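Putative cytoplasmic protein (Salmonella typhimurium, PDB 2GK3) is of unknown function but forms a hexamer and belongs to a putative glutamine amidotransferase family of the class I type. Local coordinates at residues R158-E163 / S228-T233; I165-V170 / P184-Y189; L128-I133 / V150-G155. All coordinates share one frame; numbering follows the deposited sequence.

Contact 1 of 3, residues R158-E163 / S228-T233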
loop_
_atom_site.group_PDB
_atom_site.type_symbol
_atom_site.label_atom_id
_atom_site.label_comp_id
_atom_site.label_asym_id
_atom_site.label_seq_id
_atom_site.Cartn_x
_atom_site.Cartn_y
_atom_site.Cartn_z
ATOM N N ARG E 158 3.106 1.730 24.473
ATOM C CA ARG E 158 1.919 0.925 24.674
ATOM C C ARG E 158 2.186 -0.156 25.719
ATOM O O ARG E 158 3.248 -0.796 25.727
ATOM C CB ARG E 158 1.524 0.182 23.384
ATOM C CG ARG E 158 0.936 1.005 22.268
ATOM C CD ARG E 158 0.774 0.145 20.994
ATOM N NE ARG E 158 2.037 -0.469 20.557
ATOM C CZ ARG E 158 2.223 -1.758 20.254
ATOM N NH1 ARG E 158 1.222 -2.631 20.286
ATOM N NH2 ARG E 158 3.414 -2.165 19.856
ATOM N N VAL E 159 1.201 -0.344 26.591
ATOM C CA VAL E 159 1.112 -1.533 27.397
ATOM C C VAL E 159 -0.147 -2.235 26.926
ATOM O O VAL E 159 -1.255 -1.717 27.069
ATOM C CB VAL E 159 1.074 -1.197 28.911
ATOM C CG1 VAL E 159 0.782 -2.476 29.760
ATOM C CG2 VAL E 159 2.406 -0.524 29.335
ATOM N N GLU E 160 0.029 -3.388 26.298
ATOM C CA GLU E 160 -1.123 -4.187 25.830
ATOM C C GLU E 160 -1.530 -5.196 26.919
ATOM O O GLU E 160 -0.696 -5.987 27.400
ATOM C CB GLU E 160 -0.798 -4.919 24.526
ATOM C CG GLU E 160 -0.358 -4.004 23.377
ATOM C CD GLU E 160 -1.515 -3.201 22.757
ATOM O OE1 GLU E 160 -2.665 -3.282 23.249
ATOM O OE2 GLU E 160 -1.261 -2.486 21.762
ATOM N N LYS E 161 -2.803 -5.132 27.300
ATOM C CA LYS E 161 -3.401 -6.053 28.262
ATOM C C LYS E 161 -4.677 -6.721 27.701
ATOM O O LYS E 161 -5.778 -6.416 28.156
ATOM C CB LYS E 161 -3.732 -5.299 29.553
ATOM C CG LYS E 161 -2.504 -4.754 30.285
ATOM C CD LYS E 161 -1.921 -5.799 31.224
ATOM C CE LYS E 161 -0.522 -5.440 31.712
ATOM N NZ LYS E 161 0.116 -6.661 32.370
ATOM N N PRO E 162 -4.534 -7.651 26.725
ATOM C CA PRO E 162 -5.707 -8.349 26.182
ATOM C C PRO E 162 -6.617 -8.997 27.229
ATOM O O PRO E 162 -7.825 -9.110 26.987
ATOM C CB PRO E 162 -5.103 -9.427 25.283
ATOM C CG PRO E 162 -3.636 -9.452 25.608
ATOM C CD PRO E 162 -3.289 -8.111 26.084
ATOM N N GLU E 163 -6.055 -9.402 28.371
ATOM C CA GLU E 163 -6.816 -10.038 29.468
ATOM C C GLU E 163 -7.561 -9.002 30.269
ATOM O O GLU E 163 -8.444 -9.346 31.070
ATOM C CB GLU E 163 -5.907 -10.763 30.462
ATOM C CG GLU E 163 -4.496 -10.988 30.012
ATOM C CD GLU E 163 -3.576 -9.783 30.226
ATOM O OE1 GLU E 163 -3.193 -9.510 31.387
ATOM O OE2 GLU E 163 -3.188 -9.157 29.212
ATOM N N SER E 228 -12.217 4.757 23.712
ATOM C CA SER E 228 -12.877 3.901 22.738
ATOM C C SER E 228 -12.151 2.552 22.621
ATOM O O SER E 228 -11.017 2.418 23.099
ATOM C CB SER E 228 -12.853 4.611 21.371
ATOM O OG SER E 228 -13.546 5.848 21.401
ATOM N N PRO E 229 -12.784 1.552 21.955
ATOM C CA PRO E 229 -12.144 0.239 21.716
ATOM C C PRO E 229 -10.875 0.389 20.882
ATOM O O PRO E 229 -10.751 1.392 20.194
ATOM C CB PRO E 229 -13.194 -0.526 20.899
ATOM C CG PRO E 229 -14.495 0.174 21.161
ATOM C CD PRO E 229 -14.136 1.617 21.359
ATOM N N HIS E 230 -9.942 -0.573 20.954
ATOM C CA HIS E 230 -10.101 -1.762 21.839
ATOM C C HIS E 230 -9.656 -1.585 23.302
ATOM O O HIS E 230 -10.044 -2.364 24.157
ATOM C CB HIS E 230 -9.503 -3.033 21.210
ATOM C CG HIS E 230 -8.022 -3.187 21.395
ATOM N ND1 HIS E 230 -7.097 -2.367 20.780
ATOM C CD2 HIS E 230 -7.308 -4.094 22.103
ATOM C CE1 HIS E 230 -5.878 -2.757 21.110
ATOM N NE2 HIS E 230 -5.979 -3.802 21.916
ATOM N N TRP E 231 -8.860 -0.562 23.592
ATOM C CA TRP E 231 -8.382 -0.322 24.960
ATOM C C TRP E 231 -9.502 0.076 25.913
ATOM O O TRP E 231 -9.555 -0.427 27.043
ATOM C CB TRP E 231 -7.319 0.756 24.975
ATOM C CG TRP E 231 -5.992 0.296 24.551
ATOM C CD1 TRP E 231 -5.645 -0.950 24.116
ATOM C CD2 TRP E 231 -4.809 1.097 24.470
ATOM N NE1 TRP E 231 -4.311 -0.983 23.790
ATOM C CE2 TRP E 231 -3.771 0.262 24.009
ATOM C CE3 TRP E 231 -4.517 2.442 24.767
ATOM C CZ2 TRP E 231 -2.463 0.732 23.821
ATOM C CZ3 TRP E 231 -3.205 2.902 24.579
ATOM C CH2 TRP E 231 -2.211 2.061 24.099
ATOM N N GLY E 232 -10.363 1.000 25.475
ATOM C CA GLY E 232 -11.594 1.312 26.194
ATOM C C GLY E 232 -12.595 0.195 25.929
ATOM O O GLY E 232 -13.015 -0.013 24.795
ATOM N N THR E 233 -12.959 -0.546 26.967
ATOM C CA THR E 233 -13.861 -1.687 26.805
ATOM C C THR E 233 -15.314 -1.257 26.746
ATOM O O THR E 233 -15.655 -0.171 27.204
ATOM C CB THR E 233 -13.708 -2.706 27.927
ATOM O OG1 THR E 233 -13.909 -2.052 29.187
ATOM C CG2 THR E 233 -12.334 -3.345 27.866
HETATM O O HOH W 1 -4.552 -5.004 23.986
#
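E160, on strand 158-161, and W231, in a loop without regular structure, have their CA atoms 8.3 Å apart, so the gap is bridged by side chains. E160 bends at chi2, which turns CD out of an extended path, and its OE1 accepts W231 NE1 at 2.9 Å with an N-H...O angle of 165°. The oxygen lies near the indole plane (9° out of it), whereas the donor stands above the carboxylate plane, 38° out. A water grips OE1 a second time, donating to it at 2.7 Å, and also bonds H230 NE2 at 2.8 Å. The other oxygen, E160 OE2, offers its anti lone pair to R158 NH1 in a 2.9 Å salt bridge; bonds to both oxygens would limit the carboxylate's rotation. R158 CG meets the indole edge, 3.7 Å from W231 CZ2. N89 of the second subunit is another partner of R158 NH1. The P229-H230 peptide bond is cis, although H230 is not a proline. A glycerol, probably from the crystallisation liquor, is hydrogen-bonded by H230 ND1 and W231 N. The arrangement is consistent with a polar pocket at the subunit interface of a protein of the glutamine amidotransferase family.

Contact 2 of 3, residues I165-V170 / P184-Y189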
loop_
_atom_site.group_PDB
_atom_site.type_symbol
_atom_site.label_atom_id
_atom_site.label_comp_id
_atom_site.label_asym_id
_atom_site.label_seq_id
_atom_site.Cartn_x
_atom_site.Cartn_y
_atom_site.Cartn_z
ATOM N N ILE E 165 -7.102 -5.151 32.585
ATOM C CA ILE E 165 -6.853 -4.769 33.958
ATOM C C ILE E 165 -7.708 -3.558 34.264
ATOM O O ILE E 165 -7.973 -2.736 33.377
ATOM C CB ILE E 165 -5.371 -4.433 34.249
ATOM C CG1 ILE E 165 -4.634 -4.000 32.976
ATOM C CG2 ILE E 165 -4.680 -5.630 34.907
ATOM C CD1 ILE E 165 -5.047 -2.655 32.401
ATOM N N CYS E 166 -8.124 -3.450 35.521
ATOM C CA CYS E 166 -9.011 -2.366 35.946
ATOM C C CYS E 166 -8.268 -1.120 36.414
ATOM O O CYS E 166 -7.130 -1.191 36.856
ATOM C CB CYS E 166 -9.954 -2.857 37.043
ATOM S SG CYS E 166 -9.059 -3.796 38.285
ATOM N N ALA E 167 -8.927 0.022 36.287
ATOM C CA ALA E 167 -8.435 1.268 36.840
ATOM C C ALA E 167 -8.599 1.222 38.349
ATOM O O ALA E 167 -9.409 0.439 38.866
ATOM C CB ALA E 167 -9.213 2.445 36.268
ATOM N N GLU E 168 -7.821 2.047 39.046
ATOM C CA GLU E 168 -7.936 2.194 40.492
ATOM C C GLU E 168 -7.825 3.652 40.891
ATOM O O GLU E 168 -7.039 4.407 40.300
ATOM C CB GLU E 168 -6.856 1.376 41.200
ATOM C CG GLU E 168 -7.253 -0.085 41.377
ATOM C CD GLU E 168 -6.076 -0.995 41.611
ATOM O OE1 GLU E 168 -6.280 -2.228 41.634
ATOM O OE2 GLU E 168 -4.948 -0.483 41.765
ATOM N N ALA E 169 -8.626 4.062 41.876
ATOM C CA ALA E 169 -8.515 5.422 42.395
ATOM C C ALA E 169 -7.444 5.470 43.478
ATOM O O ALA E 169 -7.500 4.717 44.459
ATOM C CB ALA E 169 -9.855 5.927 42.900
ATOM N N VAL E 170 -6.443 6.322 43.268
ATOM C CA VAL E 170 -5.439 6.607 44.309
ATOM C C VAL E 170 -5.700 7.941 45.015
ATOM O O VAL E 170 -5.136 8.209 46.085
ATOM C CB VAL E 170 -3.969 6.538 43.799
ATOM C CG1 VAL E 170 -3.593 5.098 43.437
ATOM C CG2 VAL E 170 -3.739 7.479 42.637
ATOM N N PRO E 184 -13.971 0.043 35.779
ATOM C CA PRO E 184 -13.973 -0.962 34.724
ATOM C C PRO E 184 -12.590 -1.455 34.300
ATOM O O PRO E 184 -11.565 -0.935 34.731
ATOM C CB PRO E 184 -14.652 -0.245 33.548
ATOM C CG PRO E 184 -14.620 1.224 33.880
ATOM C CD PRO E 184 -14.072 1.418 35.256
ATOM N N VAL E 185 -12.593 -2.441 33.416
ATOM C CA VAL E 185 -11.403 -3.015 32.841
ATOM C C VAL E 185 -11.019 -2.283 31.533
ATOM O O VAL E 185 -11.890 -1.793 30.798
ATOM C CB VAL E 185 -11.632 -4.547 32.677
ATOM C CG1 VAL E 185 -10.845 -5.152 31.539
ATOM C CG2 VAL E 185 -11.336 -5.268 34.019
ATOM N N PHE E 186 -9.708 -2.191 31.288
ATOM C CA PHE E 186 -9.111 -1.602 30.090
ATOM C C PHE E 186 -8.185 -2.619 29.492
ATOM O O PHE E 186 -7.594 -3.420 30.226
ATOM C CB PHE E 186 -8.305 -0.355 30.439
ATOM C CG PHE E 186 -9.131 0.731 31.000
ATOM C CD1 PHE E 186 -9.501 0.710 32.349
ATOM C CD2 PHE E 186 -9.591 1.755 30.173
ATOM C CE1 PHE E 186 -10.319 1.689 32.878
ATOM C CE2 PHE E 186 -10.412 2.745 30.681
ATOM C CZ PHE E 186 -10.783 2.719 32.037
ATOM N N LEU E 187 -8.038 -2.589 28.167
ATOM C CA LEU E 187 -7.251 -3.609 27.475
ATOM C C LEU E 187 -5.842 -3.119 27.098
ATOM O O LEU E 187 -5.099 -3.780 26.366
ATOM C CB LEU E 187 -8.047 -4.168 26.287
ATOM C CG LEU E 187 -8.922 -5.441 26.479
ATOM C CD1 LEU E 187 -9.420 -5.725 27.890
ATOM C CD2 LEU E 187 -10.080 -5.476 25.544
ATOM N N GLY E 188 -5.468 -1.962 27.640
ATOM C CA GLY E 188 -4.213 -1.329 27.269
ATOM C C GLY E 188 -4.167 0.137 27.629
ATOM O O GLY E 188 -5.188 0.733 27.965
ATOM N N TYR E 189 -2.961 0.705 27.578
ATOM C CA TYR E 189 -2.732 2.104 27.910
ATOM C C TYR E 189 -1.348 2.536 27.435
ATOM O O TYR E 189 -0.498 1.687 27.138
ATOM C CB TYR E 189 -2.907 2.362 29.423
ATOM C CG TYR E 189 -1.898 1.644 30.321
ATOM C CD1 TYR E 189 -0.786 2.321 30.824
ATOM C CD2 TYR E 189 -2.080 0.309 30.681
ATOM C CE1 TYR E 189 0.130 1.691 31.663
ATOM C CE2 TYR E 189 -1.174 -0.344 31.526
ATOM C CZ TYR E 189 -0.067 0.353 32.013
ATOM O OH TYR E 189 0.850 -0.285 32.823
#
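I165 and F186 form an antiparallel hydrogen-bonded pair, and C166 and V185 the adjacent non-hydrogen-bonded pair, in a short antiparallel beta ladder between strands 164-169 and 185-194. The evidence lies in three backbone bonds: I165 N to F186 O at 3.0 Å, F186 N to I165 O at 2.8 Å, and a longer one, A167 N to P184 O at 3.2 Å. At the non-hydrogen-bonded pair the CA atoms of C166 and V185 come within 4.0 Å, and two CA-H...O contacts, V185 CA to I165 O and C166 CA to P184 O, fill in between the conventional bonds.

The side of C166 and V185 is the looser one: both residues are partly exposed, and their side chains touch lightly, C166 CB to V185 CG2 at 4.1 Å. I103 of the second subunit packs on V185. Past A167 the ladder ends: E168 directs its CB away from strand 185-194, and E168 and V170, both exposed, make their backbone bonds to T203 and V201 instead.

Packing is tight on the face that carries I165 and F186. I165 has chi1 at 24°, away from the staggered positions, and its terminal CD1 lies 3.4 Å from F186 O, meeting the backbone of its partner more closely than the ring. F186 CG is anti to its own carbonyl carbon (chi1 -63°), and I165 O lies in plane at the edge of the phenyl ring. The ring of F236 and the side chain of S225 add to the packing around F186. Buried A167 points its CB toward strand 185-194 and approaches the same ring obliquely, giving the closest apolar side-chain pair of the contact, A167 CB to F186 CE1 at 3.6 Å.

Contact 3 of 3, residues L128-I133 / V150-G155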
loop_
_atom_site.group_PDB
_atom_site.type_symbol
_atom_site.label_atom_id
_atom_site.label_comp_id
_atom_site.label_asym_id
_atom_site.label_seq_id
_atom_site.Cartn_x
_atom_site.Cartn_y
_atom_site.Cartn_z
ATOM N N LEU E 128 -2.047 6.651 18.405
ATOM C CA LEU E 128 -1.523 7.941 17.883
ATOM C C LEU E 128 -1.568 9.079 18.888
ATOM O O LEU E 128 -1.697 10.241 18.539
ATOM C CB LEU E 128 -2.110 8.306 16.488
ATOM C CG LEU E 128 -1.105 7.467 15.691
ATOM C CD1 LEU E 128 -1.638 6.239 14.971
ATOM C CD2 LEU E 128 0.010 8.200 14.925
ATOM N N SER E 129 -1.472 8.691 20.155
ATOM C CA SER E 129 -1.300 9.613 21.263
ATOM C C SER E 129 0.058 9.344 21.953
ATOM O O SER E 129 0.640 8.260 21.800
ATOM C CB SER E 129 -2.442 9.418 22.258
ATOM O OG SER E 129 -3.672 9.934 21.770
ATOM N N PHE E 130 0.535 10.343 22.704
ATOM C CA PHE E 130 1.785 10.277 23.467
ATOM C C PHE E 130 2.932 9.838 22.560
ATOM O O PHE E 130 3.275 10.566 21.602
ATOM C CB PHE E 130 1.603 9.431 24.741
ATOM C CG PHE E 130 0.555 9.998 25.673
ATOM C CD1 PHE E 130 0.779 11.207 26.332
ATOM C CD2 PHE E 130 -0.683 9.358 25.835
ATOM C CE1 PHE E 130 -0.220 11.770 27.171
ATOM C CE2 PHE E 130 -1.683 9.904 26.658
ATOM C CZ PHE E 130 -1.461 11.105 27.324
HETATM N N MSE E 131 3.536 8.680 22.815
HETATM C CA MSE E 131 4.458 8.142 21.803
HETATM C C MSE E 131 3.709 7.194 20.888
HETATM O O MSE E 131 3.825 7.286 19.676
HETATM C CB MSE E 131 5.707 7.478 22.426
HETATM C CG MSE E 131 6.643 8.464 23.067
HETATM SE SE MSE E 131 7.405 9.720 21.712
HETATM C CE MSE E 131 9.262 9.023 21.760
ATOM N N GLY E 132 2.940 6.288 21.483
ATOM C CA GLY E 132 2.075 5.381 20.750
ATOM C C GLY E 132 2.764 4.274 19.982
ATOM O O GLY E 132 3.946 3.967 20.204
ATOM N N ILE E 133 2.014 3.668 19.069
ATOM C CA ILE E 133 2.517 2.525 18.302
ATOM C C ILE E 133 3.716 2.908 17.434
ATOM O O ILE E 133 3.671 3.896 16.679
ATOM C CB ILE E 133 1.408 1.782 17.460
ATOM C CG1 ILE E 133 1.968 0.420 16.983
ATOM C CG2 ILE E 133 0.869 2.687 16.322
ATOM C CD1 ILE E 133 0.966 -0.564 16.477
ATOM N N VAL E 150 2.830 14.834 32.242
ATOM C CA VAL E 150 3.535 13.546 32.283
ATOM C C VAL E 150 4.825 13.616 31.462
ATOM O O VAL E 150 4.979 14.475 30.582
ATOM C CB VAL E 150 2.644 12.352 31.797
ATOM C CG1 VAL E 150 1.412 12.194 32.676
ATOM C CG2 VAL E 150 2.256 12.481 30.299
ATOM N N ILE E 151 5.756 12.712 31.746
ATOM C CA ILE E 151 6.980 12.584 30.937
ATOM C C ILE E 151 6.824 11.274 30.193
ATOM O O ILE E 151 6.462 10.267 30.788
ATOM C CB ILE E 151 8.249 12.612 31.828
ATOM C CG1 ILE E 151 8.460 14.023 32.392
ATOM C CG2 ILE E 151 9.497 12.165 31.050
ATOM C CD1 ILE E 151 9.259 14.035 33.686
HETATM N N MSE E 152 7.043 11.297 28.887
HETATM C CA MSE E 152 6.818 10.133 28.049
HETATM C C MSE E 152 8.027 9.193 27.993
HETATM O O MSE E 152 9.117 9.547 28.447
HETATM C CB MSE E 152 6.449 10.588 26.635
HETATM C CG MSE E 152 4.927 10.708 26.390
HETATM SE SE MSE E 152 4.591 12.028 25.047
HETATM C CE MSE E 152 5.349 11.154 23.590
ATOM N N LEU E 153 7.835 8.010 27.416
ATOM C CA LEU E 153 8.959 7.089 27.151
ATOM C C LEU E 153 9.721 7.509 25.886
ATOM O O LEU E 153 9.281 8.400 25.165
ATOM C CB LEU E 153 8.473 5.631 27.045
ATOM C CG LEU E 153 7.606 5.060 28.181
ATOM C CD1 LEU E 153 7.323 3.564 27.961
ATOM C CD2 LEU E 153 8.221 5.278 29.566
ATOM N N ASP E 154 10.869 6.888 25.642
ATOM C CA ASP E 154 11.691 7.177 24.456
ATOM C C ASP E 154 11.346 6.353 23.211
ATOM O O ASP E 154 11.827 6.642 22.126
ATOM C CB ASP E 154 13.179 7.011 24.787
ATOM C CG ASP E 154 13.648 8.000 25.836
ATOM O OD1 ASP E 154 13.281 9.205 25.736
ATOM O OD2 ASP E 154 14.374 7.573 26.768
ATOM N N GLY E 155 10.511 5.342 23.354
ATOM C CA GLY E 155 10.014 4.599 22.205
ATOM C C GLY E 155 8.525 4.326 22.341
ATOM O O GLY E 155 7.790 5.065 23.021
#
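M131 and M152, both selenomethionines, and F130 carry a contact between the loop that follows strand 120-124 and the chain that leaves strand 150-151; its recognisable motif is a Met-aromatic contact between M152 and F130. The nearest CA atoms are 6.6 Å apart, for M131 and G155, and the joining is done by side chains against side chains and backbone carbonyls.

M131 can be followed outward. Its CB points toward the other segment and meets G155 O at 3.2 Å. CG, anti to the residue's own carbonyl carbon (chi1 -70°), lies 3.4 Å from L153 O. The chain then bends at chi2 and again at chi3. SE passes L153 O at a longer distance, and the terminal CE settles 3.5 Å from D154 O, with L153 O equally near. The selenoether chain therefore runs beside a succession of carbonyl oxygens, while its own backbone N is bonded to D157 OD2. The close approaches of M152 CE to M131 and to the F130 backbone are too short to be reliable.

M152 approaches F130 differently. Its CG lies 3.9 Å from F130 CB, the two side chains crossing at about a right angle. V150 extends the apolar patch beyond M152: its CG2 reaches F130 CE1 at 4.1 Å, obliquely to the ring. C222 and N190 also touch F130, placing the ring against strands 218-223 and 185-194. On the exposed side, D154 turns its CB away and pairs with K140, which also bonds M152 O. As modelled, M152 SE lies at the ring edge, 5.5 Å from the F130 centroid and 90° off the ring normal.

In the fold
Contacts 1 and 2 are neighbours, with centres about 9 Å apart and contact 2 nested along the chain inside the loop that contact 1 closes. Two probable hydrogen bonds join them: T233 OG1 to V185 O at 2.6 Å, and V159 N to Y189 O at 2.7 Å. Both touch the second subunit of the hexamer, whereas contact 3 meets the third and fourth. Contact 3 closes earlier in the chain; its centre lies about 16 Å from that of contact 1, which it touches where R158 NE packs 3.7 Å from I133 CG1, and about 18 Å from contact 2, without touching it. Strand 185-194 neighbours strands of all three contacts. No active site is assigned; the bound glycerol lies beside contact 1.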